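Side-chain contacts in PpBBE-like 1 D396N (Physcomitrella patens subsp. patens, PDB 6EO5), which is a variant of a cellobiose oxidase, a berberine bridge enzyme homolog of the VAO family whose flavin is bound bi-covalently: residues A[128-133]-A[299-304]; A[395-400]-A[406-411]. All coordinates share one frame; numbering follows the deposited sequence.

Interaction 1. Residues A[128-133]-A[299-304]; sequences ALWNAG and ELNWIQ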
loop_
_atom_site.group_PDB
_atom_site.type_symbol
_atom_site.label_atom_id
_atom_site.label_comp_id
_atom_site.label_asym_id
_atom_site.label_seq_id
_atom_site.Cartn_x
_atom_site.Cartn_y
_atom_site.Cartn_z
ATOM N N ALA A 128 14.049 -12.245 4.267
ATOM C CA ALA A 128 13.986 -12.995 5.519
ATOM C C ALA A 128 13.040 -14.182 5.407
ATOM O O ALA A 128 13.355 -15.281 5.878
ATOM C CB ALA A 128 13.561 -12.078 6.663
ATOM N N LEU A 129 11.871 -13.978 4.792
ATOM C CA LEU A 129 10.883 -15.051 4.693
ATOM C C LEU A 129 11.309 -16.128 3.701
ATOM O O LEU A 129 10.957 -17.302 3.868
ATOM C CB LEU A 129 9.519 -14.474 4.299
ATOM C CG LEU A 129 8.734 -13.749 5.399
ATOM C CD1 LEU A 129 7.554 -12.986 4.801
ATOM C CD2 LEU A 129 8.246 -14.737 6.443
ATOM N N TRP A 130 12.052 -15.749 2.660
ATOM C CA TRP A 130 12.548 -16.730 1.699
ATOM C C TRP A 130 13.642 -17.594 2.320
ATOM O O TRP A 130 13.574 -18.833 2.281
ATOM C CB TRP A 130 13.063 -16.000 0.458
ATOM C CG TRP A 130 13.657 -16.887 -0.576
ATOM C CD1 TRP A 130 14.963 -16.940 -0.947
ATOM C CD2 TRP A 130 12.964 -17.841 -1.394
ATOM N NE1 TRP A 130 15.132 -17.867 -1.941
ATOM C CE2 TRP A 130 13.923 -18.439 -2.235
ATOM C CE3 TRP A 130 11.629 -18.250 -1.492
ATOM C CZ2 TRP A 130 13.594 -19.424 -3.171
ATOM C CZ3 TRP A 130 11.300 -19.241 -2.425
ATOM C CH2 TRP A 130 12.286 -19.817 -3.250
ATOM N N ASN A 131 14.652 -16.943 2.911
ATOM C CA ASN A 131 15.734 -17.649 3.583
ATOM C C ASN A 131 15.221 -18.535 4.710
ATOM O O ASN A 131 15.754 -19.623 4.940
ATOM C CB ASN A 131 16.747 -16.644 4.130
ATOM C CG ASN A 131 17.544 -15.945 3.031
ATOM O OD1 ASN A 131 17.614 -16.410 1.894
ATOM N ND2 ASN A 131 18.151 -14.812 3.374
ATOM N N ALA A 132 14.196 -18.090 5.436
ATOM C CA ALA A 132 13.773 -18.843 6.613
ATOM C C ALA A 132 13.087 -20.144 6.235
ATOM O O ALA A 132 13.269 -21.155 6.920
ATOM C CB ALA A 132 12.852 -18.000 7.492
ATOM N N GLY A 133 12.297 -20.147 5.159
ATOM C CA GLY A 133 11.490 -21.312 4.841
ATOM C C GLY A 133 10.869 -21.349 3.457
ATOM O O GLY A 133 9.912 -22.099 3.226
ATOM N N GLU A 299 10.711 -18.280 -16.315
ATOM C CA GLU A 299 10.497 -19.071 -15.108
ATOM C C GLU A 299 11.586 -18.755 -14.086
ATOM O O GLU A 299 12.772 -18.704 -14.429
ATOM C CB GLU A 299 10.459 -20.563 -15.423
ATOM C CG GLU A 299 10.076 -21.420 -14.225
ATOM C CD GLU A 299 9.794 -22.870 -14.603
ATOM O OE1 GLU A 299 8.806 -23.125 -15.337
ATOM O OE2 GLU A 299 10.570 -23.755 -14.175
ATOM N N LEU A 300 11.175 -18.524 -12.838
ATOM C CA LEU A 300 12.045 -18.013 -11.784
ATOM C C LEU A 300 11.682 -18.677 -10.466
ATOM O O LEU A 300 10.631 -19.307 -10.343
ATOM C CB LEU A 300 11.899 -16.491 -11.616
ATOM C CG LEU A 300 12.097 -15.594 -12.828
ATOM C CD1 LEU A 300 11.693 -14.179 -12.495
ATOM C CD2 LEU A 300 13.550 -15.660 -13.234
ATOM N N ASN A 301 12.548 -18.520 -9.463
ATOM C CA ASN A 301 12.130 -18.814 -8.102
ATOM C C ASN A 301 11.565 -17.539 -7.482
ATOM O O ASN A 301 11.600 -16.459 -8.087
ATOM C CB ASN A 301 13.276 -19.403 -7.275
ATOM C CG ASN A 301 14.397 -18.415 -7.001
ATOM O OD1 ASN A 301 14.172 -17.237 -6.703
ATOM N ND2 ASN A 301 15.627 -18.906 -7.072
ATOM N N TRP A 302 11.070 -17.650 -6.244
ATOM C CA TRP A 302 10.288 -16.557 -5.675
ATOM C C TRP A 302 11.140 -15.306 -5.449
ATOM O O TRP A 302 10.728 -14.194 -5.803
ATOM C CB TRP A 302 9.607 -17.001 -4.379
ATOM C CG TRP A 302 8.708 -15.928 -3.829
ATOM C CD1 TRP A 302 8.923 -15.150 -2.714
ATOM C CD2 TRP A 302 7.474 -15.473 -4.400
ATOM N NE1 TRP A 302 7.884 -14.264 -2.548
ATOM C CE2 TRP A 302 6.986 -14.435 -3.569
ATOM C CE3 TRP A 302 6.734 -15.846 -5.527
ATOM C CZ2 TRP A 302 5.785 -13.770 -3.830
ATOM C CZ3 TRP A 302 5.536 -15.185 -5.781
ATOM C CH2 TRP A 302 5.077 -14.155 -4.938
ATOM N N ILE A 303 12.335 -15.461 -4.867
ATOM C CA ILE A 303 13.134 -14.277 -4.559
ATOM C C ILE A 303 13.675 -13.637 -5.836
ATOM O O ILE A 303 13.968 -12.433 -5.852
ATOM C CB ILE A 303 14.255 -14.614 -3.548
ATOM C CG1 ILE A 303 14.623 -13.370 -2.741
ATOM C CG2 ILE A 303 15.495 -15.238 -4.227
ATOM C CD1 ILE A 303 13.551 -12.977 -1.729
ATOM N N GLN A 304 13.786 -14.410 -6.922
ATOM C CA GLN A 304 14.095 -13.825 -8.223
ATOM C C GLN A 304 12.918 -13.032 -8.754
ATOM O O GLN A 304 13.104 -12.028 -9.448
ATOM C CB GLN A 304 14.464 -14.912 -9.228
ATOM C CG GLN A 304 15.825 -15.513 -9.035
ATOM C CD GLN A 304 16.073 -16.636 -10.015
ATOM O OE1 GLN A 304 15.331 -17.619 -10.054
ATOM N NE2 GLN A 304 17.104 -16.482 -10.840
#
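N301 OD1 accepts the backbone N-H of Q304 at 2.9 Å, and in return Q304 OE1 takes up N301 N, an almost straight bond at 3.0 Å. This capping box starts helix 302-308, and the indole of W130, from helix 122-133, lies against it. The benzo end, CZ2, meets N301 CG at 4.0 Å, with ring and amide planes 34° apart. CZ3 packs on W302 CB at 3.4 Å, while the indole of W302 leads away to Y126 and V218. Over the pyrrole end sits I303: its CB stands 3.7 Å from the centroid of the five-membered ring, a CH-pi contact, with CG2 over the same face near NE1 and CD1 reaching back to W130 CB. W130 CG lies anti to the backbone N (chi1 177°), which carries the indole out from its helix and across N301, W302 and I303. Helix 122-133 belongs to the FAD-binding part of the chain; helix 302-308 follows an outermost strand of the seven-stranded sheet, which in VAO-type flavoenzymes forms the substrate domain. Q304 NE2 goes to S314 O, and what meets W130 is chiefly carbon: the two parts are joined here by packing, dependent on shape rather than charge.

Interaction 2. Residues A[395-400]-A[406-411]; sequences MVASWS and VTQTSY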
loop_
_atom_site.group_PDB
_atom_site.type_symbol
_atom_site.label_atom_id
_atom_site.label_comp_id
_atom_site.label_asym_id
_atom_site.label_seq_id
_atom_site.Cartn_x
_atom_site.Cartn_y
_atom_site.Cartn_z
ATOM N N MET A 395 -3.738 6.464 -10.223
ATOM C CA MET A 395 -3.559 7.631 -11.087
ATOM C C MET A 395 -2.542 8.574 -10.456
ATOM O O MET A 395 -2.829 9.188 -9.424
ATOM C CB MET A 395 -4.889 8.354 -11.293
ATOM C CG MET A 395 -6.065 7.429 -11.439
ATOM S SD MET A 395 -7.609 8.291 -11.143
ATOM C CE MET A 395 -8.820 7.012 -11.399
ATOM N N VAL A 396 -1.375 8.718 -11.083
ATOM C CA VAL A 396 -0.268 9.509 -10.546
ATOM C C VAL A 396 0.117 10.579 -11.563
ATOM O O VAL A 396 0.313 10.269 -12.743
ATOM C CB VAL A 396 0.954 8.625 -10.217
ATOM C CG1 VAL A 396 2.067 9.459 -9.593
ATOM C CG2 VAL A 396 0.569 7.466 -9.308
ATOM N N ALA A 397 0.228 11.834 -11.107
ATOM C CA ALA A 397 0.756 12.937 -11.912
ATOM C C ALA A 397 1.902 13.601 -11.163
ATOM O O ALA A 397 1.739 14.004 -10.008
ATOM C CB ALA A 397 -0.318 13.973 -12.237
ATOM N N SER A 398 3.050 13.727 -11.828
ATOM C CA SER A 398 4.291 14.154 -11.198
ATOM C C SER A 398 4.758 15.484 -11.768
ATOM O O SER A 398 4.336 15.913 -12.848
ATOM C CB SER A 398 5.402 13.112 -11.390
ATOM O OG SER A 398 5.021 11.849 -10.877
ATOM N N TRP A 399 5.644 16.140 -11.016
ATOM C CA TRP A 399 6.319 17.333 -11.500
ATOM C C TRP A 399 7.655 17.471 -10.793
ATOM O O TRP A 399 7.864 16.927 -9.709
ATOM C CB TRP A 399 5.474 18.600 -11.314
ATOM C CG TRP A 399 5.018 18.932 -9.906
ATOM C CD1 TRP A 399 5.604 19.818 -9.036
ATOM C CD2 TRP A 399 3.849 18.429 -9.233
ATOM N NE1 TRP A 399 4.878 19.888 -7.867
ATOM C CE2 TRP A 399 3.798 19.048 -7.963
ATOM C CE3 TRP A 399 2.843 17.522 -9.583
ATOM C CZ2 TRP A 399 2.782 18.779 -7.040
ATOM C CZ3 TRP A 399 1.837 17.261 -8.668
ATOM C CH2 TRP A 399 1.813 17.886 -7.409
ATOM N N SER A 400 8.561 18.205 -11.438
ATOM C CA SER A 400 9.869 18.527 -10.895
ATOM C C SER A 400 10.057 20.018 -10.667
ATOM O O SER A 400 11.108 20.430 -10.167
ATOM C CB SER A 400 10.963 18.049 -11.847
ATOM O OG SER A 400 11.045 18.973 -12.921
ATOM N N VAL A 406 0.014 23.107 -10.058
ATOM C CA VAL A 406 -1.421 23.331 -10.212
ATOM C C VAL A 406 -1.950 22.658 -11.478
ATOM O O VAL A 406 -3.042 22.072 -11.475
ATOM C CB VAL A 406 -1.728 24.839 -10.183
ATOM C CG1 VAL A 406 -3.189 25.078 -10.475
ATOM C CG2 VAL A 406 -1.380 25.395 -8.831
ATOM N N THR A 407 -1.197 22.723 -12.579
ATOM C CA THR A 407 -1.677 22.103 -13.811
ATOM C C THR A 407 -1.679 20.574 -13.706
ATOM O O THR A 407 -2.573 19.914 -14.250
ATOM C CB THR A 407 -0.841 22.564 -15.002
ATOM O OG1 THR A 407 0.533 22.320 -14.729
ATOM C CG2 THR A 407 -1.022 24.031 -15.243
ATOM N N GLN A 408 -0.700 19.998 -12.995
ATOM C CA GLN A 408 -0.647 18.546 -12.826
ATOM C C GLN A 408 -1.722 18.061 -11.866
ATOM O O GLN A 408 -2.290 16.977 -12.058
ATOM C CB GLN A 408 0.727 18.116 -12.324
ATOM C CG GLN A 408 1.813 18.219 -13.341
ATOM C CD GLN A 408 1.567 17.331 -14.535
ATOM O OE1 GLN A 408 0.819 17.693 -15.445
ATOM N NE2 GLN A 408 2.197 16.153 -14.545
ATOM N N THR A 409 -1.998 18.844 -10.816
ATOM C CA THR A 409 -3.046 18.484 -9.867
ATOM C C THR A 409 -4.420 18.582 -10.510
ATOM O O THR A 409 -5.286 17.731 -10.278
ATOM C CB THR A 409 -2.958 19.379 -8.627
ATOM O OG1 THR A 409 -1.699 19.169 -7.979
ATOM C CG2 THR A 409 -4.060 19.061 -7.651
ATOM N N SER A 410 -4.641 19.622 -11.319
ATOM C CA SER A 410 -5.903 19.750 -12.035
ATOM C C SER A 410 -6.055 18.656 -13.077
ATOM O O SER A 410 -7.152 18.128 -13.274
ATOM C CB SER A 410 -5.982 21.120 -12.692
ATOM O OG SER A 410 -6.403 22.067 -11.736
ATOM N N TYR A 411 -4.960 18.311 -13.756
ATOM C CA TYR A 411 -4.996 17.265 -14.769
ATOM C C TYR A 411 -5.455 15.938 -14.179
ATOM O O TYR A 411 -6.380 15.305 -14.697
ATOM C CB TYR A 411 -3.619 17.143 -15.409
ATOM C CG TYR A 411 -3.378 15.875 -16.174
ATOM C CD1 TYR A 411 -4.045 15.618 -17.367
ATOM C CD2 TYR A 411 -2.449 14.941 -15.724
ATOM C CE1 TYR A 411 -3.810 14.458 -18.077
ATOM C CE2 TYR A 411 -2.202 13.781 -16.427
ATOM C CZ TYR A 411 -2.888 13.545 -17.601
ATOM O OH TYR A 411 -2.649 12.392 -18.299
#
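Q408 turns its side chain toward the strand end, where NE2 donates to S398 O at 2.7 Å; the donor stands tilted 19° from the carbonyl plane. The bend at chi2 (-62°) folds the amide back to that carbonyl. CB, at the root of the side chain, rests 3.5 Å from W399 CE3, with ring and amide planes nearly perpendicular. The same NE2 also donates to S359 O, so the amide ties the helix to two backbone carbonyls. Cut back to an alanine, this position would probably leave the carbonyls of S398 and S359 without this donor and take away CG from beside W399 CE3. Through its backbone O, Q408 further meets A397 CB at 3.6 Å. The chain leaves strand 391-398, turns, and returns as helix 405-420, antiparallel at 168° and 7.9 Å between the short axes, packing on one face of the seven-stranded sheet, which in VAO-type flavoenzymes forms the substrate domain. T409 follows, setting OG1 3.8 Å from W399 CH2 while hydrogen-bonding to A405 O one turn earlier. One turn on from Q408, Y411 presents the edge of its ring to A397, CD2 lying 4.2 Å from CB; F363 and A361 of the adjoining strand also touch this ring, and its OH bonds M355 O.

Overall arrangement
Both contacts reach the seven-stranded antiparallel sheet, yet at different strands and on opposite sides of the chain's centre, with centres about 37 Å apart. Interaction 2 stays within one region, fastening a helix to the strand that leads into it; it is the more buried, and it mixes a side-chain to backbone hydrogen bond with aliphatic and aromatic packing. Interaction 1 is partly buried and joins sequence-distant parts, a helix of the FAD-binding region and the helix start after outermost strand 294-300, by largely carbon contacts round one tryptophan. Each uses a tryptophan, but W130 spans the contact of 128-133 with 299-304, while W399 flanks the hydrogen-bonded glutamine of the other.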